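Local coordinates for protein D-glucosaminate-6-phosphate ammonia lyase (Salmonella typhimurium, PDB 7LCE) that belongs to the pyridoxal-phosphate-dependent aminotransferase-like superfamily, in the selenocysteine synthase family, and carries its cofactor covalently bound, at residues D174-A179 / V200-D205; D317-L322 / A331-L336. All blocks are in the same frame, centred on the assembly; numbering follows the deposited sequence.

Interaction 1: residues D174-A179 / V200-D205; sequences DFVQVA and VASGAD
Val176 presents both of its methyl groups to the backbone carbonyl of Ser202, and this one branched side chain makes nearly the whole contact. CG2 lies 3.3 Å from Ser202 O and CG1 lies 3.5 Å from the same atom; the oxygen thus faces the fork of the valine, with CB farther back at 3.9 Å. With CG1 anti to the backbone N (chi1 177°), both methyls turn to the loop, CG1 coming a little nearer Gly203, 4.2 Å from its CA. No hydrogen bond spans the two segments, and the touch is one of van der Waals packing.

The receiving surface is a helix end. Gly203, with a positive phi of 105°, closes helix 198-201 in a Schellman motif, its N bonding back to Val200 O at 3.2 Å. Ser202 OG is hydrogen-bonded to Trp199 O, in the same last turn.

Helix 172-181 and helix 198-201 belong to successive right-handed beta-alpha-beta crossovers, from strand 153-159 to 186-189 and on to 206-210. Strand 186-189 runs beneath them both, with Val176, Phe175 and Ala179 resting on Leu186 while Ala204 packs on Val188.

Interaction 2: residues D317-L322 / A331-L336; sequences DVEAQL and ARKYQL
Glu319 leaves its helix with CG anti to the backbone N (chi1 -160°) and then bends at chi2 (-84°), while Lys333 bends at chi3 (-61°); together these turns bring carboxylate and ammonium within reach of a long ion pair. The setting is the C-terminal alpha/beta part of a chain of the PLP-dependent aminotransferase-like superfamily, where helix 315-324 leads into strand 327-331 and the chain then passes through a type I turn from Lys333 to Leu336.

The two long side chains cross at about a right angle. Lys333 lays its aliphatic part against the acid, with CD 3.8 Å from Glu319 OE2, and its NZ makes a long salt bridge of 3.9 Å to Glu319 OE1. A stronger partner of that oxygen is Arg323 NE, one helical turn on, so the carboxylate gathers two basic groups, which probably helps to keep it ionised in its buried place.

Leu322 ties the helix to the strand through a backbone bond with Ile329 and packs with Val318 on Phe341 and Leu360. Leu336, which also touches Phe341, completes the contact at the root of the glutamate: its CD1 and CD2 each stand 3.9 Å from Glu319 CB.

Overall arrangement
Interactions 1 and 2 illustrate how one chain uses different means to join a helix to a turn: methyl groups against a backbone carbonyl in the first, a long ion pair with a leucine beside it in the second. They follow in series along the chain and lie on opposite sides of its centre, with centres 41 Å apart and nearest atoms about 25 Å apart, so neither touches the other. Interaction 1 belongs to the seven-stranded sheet region; its 200-205 segment runs into strand 206-210, shortly before Lys213, the cofactor-bearing residue. A calcium ion lies about 6 Å from the Ser202 side chain. Interaction 2 lies beside the three-stranded antiparallel sheet.

Interaction 1: residues D174-A179 / V200-D205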
loop_
_atom_site.group_PDB
_atom_site.type_symbol
_atom_site.label_atom_id
_atom_site.label_comp_id
_atom_site.label_asym_id
_atom_site.label_seq_id
_atom_site.Cartn_x
_atom_site.Cartn_y
_atom_site.Cartn_z
ATOM N N ASP A 174 10.886 23.065 31.939
ATOM C CA ASP A 174 9.850 22.158 31.457
ATOM C C ASP A 174 10.427 21.108 30.515
ATOM O O ASP A 174 10.050 19.931 30.578
ATOM C CB ASP A 174 8.746 22.954 30.761
ATOM C CG ASP A 174 7.907 23.760 31.735
ATOM O OD1 ASP A 174 7.512 23.210 32.786
ATOM O OD2 ASP A 174 7.650 24.950 31.448
ATOM N N PHE A 175 11.342 21.513 29.632
ATOM C CA PHE A 175 11.949 20.556 28.714
ATOM C C PHE A 175 12.826 19.547 29.448
ATOM O O PHE A 175 12.794 18.350 29.138
ATOM C CB PHE A 175 12.750 21.294 27.646
ATOM C CG PHE A 175 11.935 21.675 26.448
ATOM C CD1 PHE A 175 11.110 22.784 26.483
ATOM C CD2 PHE A 175 11.976 20.911 25.296
ATOM C CE1 PHE A 175 10.351 23.133 25.390
ATOM C CE2 PHE A 175 11.219 21.254 24.198
ATOM C CZ PHE A 175 10.405 22.368 24.245
ATOM N N VAL A 176 13.616 20.005 30.424
ATOM C CA VAL A 176 14.486 19.097 31.168
ATOM C C VAL A 176 13.663 18.028 31.873
ATOM O O VAL A 176 13.985 16.834 31.822
ATOM C CB VAL A 176 15.359 19.879 32.166
ATOM C CG1 VAL A 176 16.210 18.923 32.982
ATOM C CG2 VAL A 176 16.237 20.875 31.433
ATOM N N GLN A 177 12.579 18.440 32.536
ATOM C CA GLN A 177 11.767 17.490 33.289
ATOM C C GLN A 177 11.125 16.460 32.367
ATOM O O GLN A 177 11.126 15.260 32.668
ATOM C CB GLN A 177 10.700 18.236 34.090
ATOM C CG GLN A 177 11.259 19.198 35.124
ATOM C CD GLN A 177 10.173 19.939 35.879
ATOM O OE1 GLN A 177 9.070 19.426 36.065
ATOM N NE2 GLN A 177 10.478 21.157 36.312
ATOM N N VAL A 178 10.570 16.910 31.239
ATOM C CA VAL A 178 9.932 15.987 30.306
ATOM C C VAL A 178 10.966 15.074 29.656
ATOM O O VAL A 178 10.727 13.873 29.480
ATOM C CB VAL A 178 9.123 16.766 29.254
ATOM C CG1 VAL A 178 8.562 15.819 28.206
ATOM C CG2 VAL A 178 8.002 17.543 29.926
ATOM N N ALA A 179 12.131 15.621 29.298
ATOM C CA ALA A 179 13.156 14.814 28.640
ATOM C C ALA A 179 13.658 13.702 29.552
ATOM O O ALA A 179 13.737 12.539 29.143
ATOM C CB ALA A 179 14.313 15.702 28.183
ATOM N N VAL A 200 24.368 24.002 30.303
ATOM C CA VAL A 200 24.760 22.671 30.753
ATOM C C VAL A 200 24.252 22.408 32.166
ATOM O O VAL A 200 23.802 21.301 32.483
ATOM C CB VAL A 200 26.287 22.512 30.663
ATOM C CG1 VAL A 200 26.711 21.182 31.255
ATOM C CG2 VAL A 200 26.742 22.627 29.215
ATOM N N ALA A 201 24.301 23.423 33.032
ATOM C CA ALA A 201 23.923 23.235 34.429
ATOM C C ALA A 201 22.434 22.966 34.605
ATOM O O ALA A 201 22.041 22.357 35.606
ATOM C CB ALA A 201 24.326 24.459 35.252
ATOM N N SER A 202 21.599 23.405 33.662
ATOM C CA SER A 202 20.158 23.203 33.771
ATOM C C SER A 202 19.741 21.756 33.545
ATOM O O SER A 202 18.566 21.432 33.753
ATOM C CB SER A 202 19.425 24.108 32.781
ATOM O OG SER A 202 19.669 23.697 31.446
ATOM N N GLY A 203 20.658 20.886 33.127
ATOM C CA GLY A 203 20.353 19.490 32.891
ATOM C C GLY A 203 20.235 19.092 31.437
ATOM O O GLY A 203 19.875 17.942 31.156
ATOM N N ALA A 204 20.515 20.002 30.508
ATOM C CA ALA A 204 20.465 19.664 29.093
ATOM C C ALA A 204 21.562 18.665 28.749
ATOM O O ALA A 204 22.661 18.706 29.309
ATOM C CB ALA A 204 20.611 20.922 28.242
ATOM N N ASP A 205 21.249 17.749 27.832
ATOM C CA ASP A 205 22.201 16.705 27.474
ATOM C C ASP A 205 23.233 17.191 26.461
ATOM O O ASP A 205 24.416 16.850 26.574
ATOM C CB ASP A 205 21.453 15.482 26.947
ATOM C CG ASP A 205 20.594 14.826 28.014
ATOM O OD1 ASP A 205 21.157 14.338 29.019
ATOM O OD2 ASP A 205 19.355 14.816 27.859
#

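Interaction 2: residues D317-L322 / A331-L336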
loop_
_atom_site.group_PDB
_atom_site.type_symbol
_atom_site.label_atom_id
_atom_site.label_comp_id
_atom_site.label_asym_id
_atom_site.label_seq_id
_atom_site.Cartn_x
_atom_site.Cartn_y
_atom_site.Cartn_z
ATOM N N ASP A 317 18.187 57.614 4.493
ATOM C CA ASP A 317 19.095 58.084 3.453
ATOM C C ASP A 317 20.530 58.144 3.962
ATOM O O ASP A 317 21.473 57.848 3.219
ATOM C CB ASP A 317 18.644 59.456 2.947
ATOM C CG ASP A 317 17.285 59.411 2.266
ATOM O OD1 ASP A 317 16.753 58.300 2.061
ATOM O OD2 ASP A 317 16.745 60.493 1.943
ATOM N N VAL A 318 20.715 58.516 5.230
ATOM C CA VAL A 318 22.060 58.591 5.794
ATOM C C VAL A 318 22.652 57.197 5.949
ATOM O O VAL A 318 23.817 56.961 5.605
ATOM C CB VAL A 318 22.038 59.347 7.134
ATOM C CG1 VAL A 318 23.424 59.357 7.759
ATOM C CG2 VAL A 318 21.532 60.763 6.931
ATOM N N GLU A 319 21.866 56.254 6.470
ATOM C CA GLU A 319 22.368 54.898 6.666
ATOM C C GLU A 319 22.739 54.257 5.336
ATOM O O GLU A 319 23.728 53.521 5.248
ATOM C CB GLU A 319 21.330 54.052 7.405
ATOM C CG GLU A 319 21.903 52.809 8.078
ATOM C CD GLU A 319 22.038 51.627 7.136
ATOM O OE1 GLU A 319 21.357 51.614 6.088
ATOM O OE2 GLU A 319 22.829 50.710 7.446
ATOM N N ALA A 320 21.949 54.521 4.291
ATOM C CA ALA A 320 22.242 53.954 2.979
ATOM C C ALA A 320 23.556 54.490 2.421
ATOM O O ALA A 320 24.349 53.733 1.848
ATOM C CB ALA A 320 21.093 54.241 2.015
ATOM N N GLN A 321 23.807 55.792 2.574
ATOM C CA GLN A 321 25.061 56.355 2.089
ATOM C C GLN A 321 26.257 55.906 2.921
ATOM O O GLN A 321 27.388 55.937 2.425
ATOM C CB GLN A 321 24.978 57.880 2.047
ATOM C CG GLN A 321 24.000 58.396 1.001
ATOM C CD GLN A 321 24.105 59.890 0.788
ATOM O OE1 GLN A 321 25.101 60.513 1.155
ATOM N NE2 GLN A 321 23.080 60.472 0.178
ATOM N N LEU A 322 26.037 55.504 4.175
ATOM C CA LEU A 322 27.121 54.918 4.954
ATOM C C LEU A 322 27.548 53.572 4.382
ATOM O O LEU A 322 28.747 53.292 4.267
ATOM C CB LEU A 322 26.697 54.771 6.413
ATOM C CG LEU A 322 26.641 56.074 7.206
ATOM C CD1 LEU A 322 25.984 55.842 8.554
ATOM C CD2 LEU A 322 28.041 56.633 7.379
ATOM N N ALA A 331 25.855 50.451 10.144
ATOM C CA ALA A 331 25.351 50.853 11.449
ATOM C C ALA A 331 24.084 50.079 11.803
ATOM O O ALA A 331 23.518 49.351 10.985
ATOM C CB ALA A 331 25.078 52.358 11.473
ATOM N N ARG A 332 23.632 50.254 13.046
ATOM C CA ARG A 332 22.394 49.627 13.491
ATOM C C ARG A 332 21.215 50.408 12.925
ATOM O O ARG A 332 21.056 51.601 13.208
ATOM C CB ARG A 332 22.328 49.583 15.016
ATOM C CG ARG A 332 23.238 48.552 15.663
ATOM C CD ARG A 332 23.149 48.610 17.184
ATOM N NE ARG A 332 21.837 48.231 17.695
ATOM C CZ ARG A 332 21.487 46.994 18.019
ATOM N NH1 ARG A 332 22.328 45.980 17.887
ATOM N NH2 ARG A 332 20.263 46.767 18.489
ATOM N N LYS A 333 20.389 49.734 12.127
ATOM C CA LYS A 333 19.252 50.350 11.457
ATOM C C LYS A 333 17.922 49.895 12.049
ATOM O O LYS A 333 16.900 49.893 11.359
ATOM C CB LYS A 333 19.303 50.070 9.957
ATOM C CG LYS A 333 19.674 48.647 9.594
ATOM C CD LYS A 333 19.861 48.510 8.094
ATOM C CE LYS A 333 18.572 48.839 7.354
ATOM N NZ LYS A 333 18.738 48.794 5.875
ATOM N N TYR A 334 17.922 49.502 13.323
ATOM C CA TYR A 334 16.709 48.979 13.945
ATOM C C TYR A 334 15.629 50.052 14.023
ATOM O O TYR A 334 14.528 49.886 13.483
ATOM C CB TYR A 334 17.035 48.424 15.334
ATOM C CG TYR A 334 17.787 47.108 15.306
ATOM C CD1 TYR A 334 19.113 47.050 14.893
ATOM C CD2 TYR A 334 17.170 45.925 15.692
ATOM C CE1 TYR A 334 19.804 45.851 14.863
ATOM C CE2 TYR A 334 17.853 44.720 15.667
ATOM C CZ TYR A 334 19.170 44.690 15.253
ATOM O OH TYR A 334 19.852 43.494 15.226
ATOM N N GLN A 335 15.923 51.163 14.691
ATOM C CA GLN A 335 14.973 52.268 14.813
ATOM C C GLN A 335 15.165 53.308 13.718
ATOM O O GLN A 335 14.996 54.508 13.949
ATOM C CB GLN A 335 15.076 52.909 16.194
ATOM C CG GLN A 335 14.733 51.987 17.359
ATOM C CD GLN A 335 15.879 51.078 17.757
ATOM O OE1 GLN A 335 17.010 51.249 17.301
ATOM N NE2 GLN A 335 15.591 50.101 18.611
ATOM N N LEU A 336 15.521 52.865 12.507
ATOM C CA LEU A 336 15.738 53.792 11.402
ATOM C C LEU A 336 14.454 54.517 11.015
ATOM O O LEU A 336 14.504 55.657 10.538
ATOM C CB LEU A 336 16.311 53.040 10.199
ATOM C CG LEU A 336 17.227 53.806 9.245
ATOM C CD1 LEU A 336 18.428 54.366 9.984
ATOM C CD2 LEU A 336 17.677 52.902 8.110
#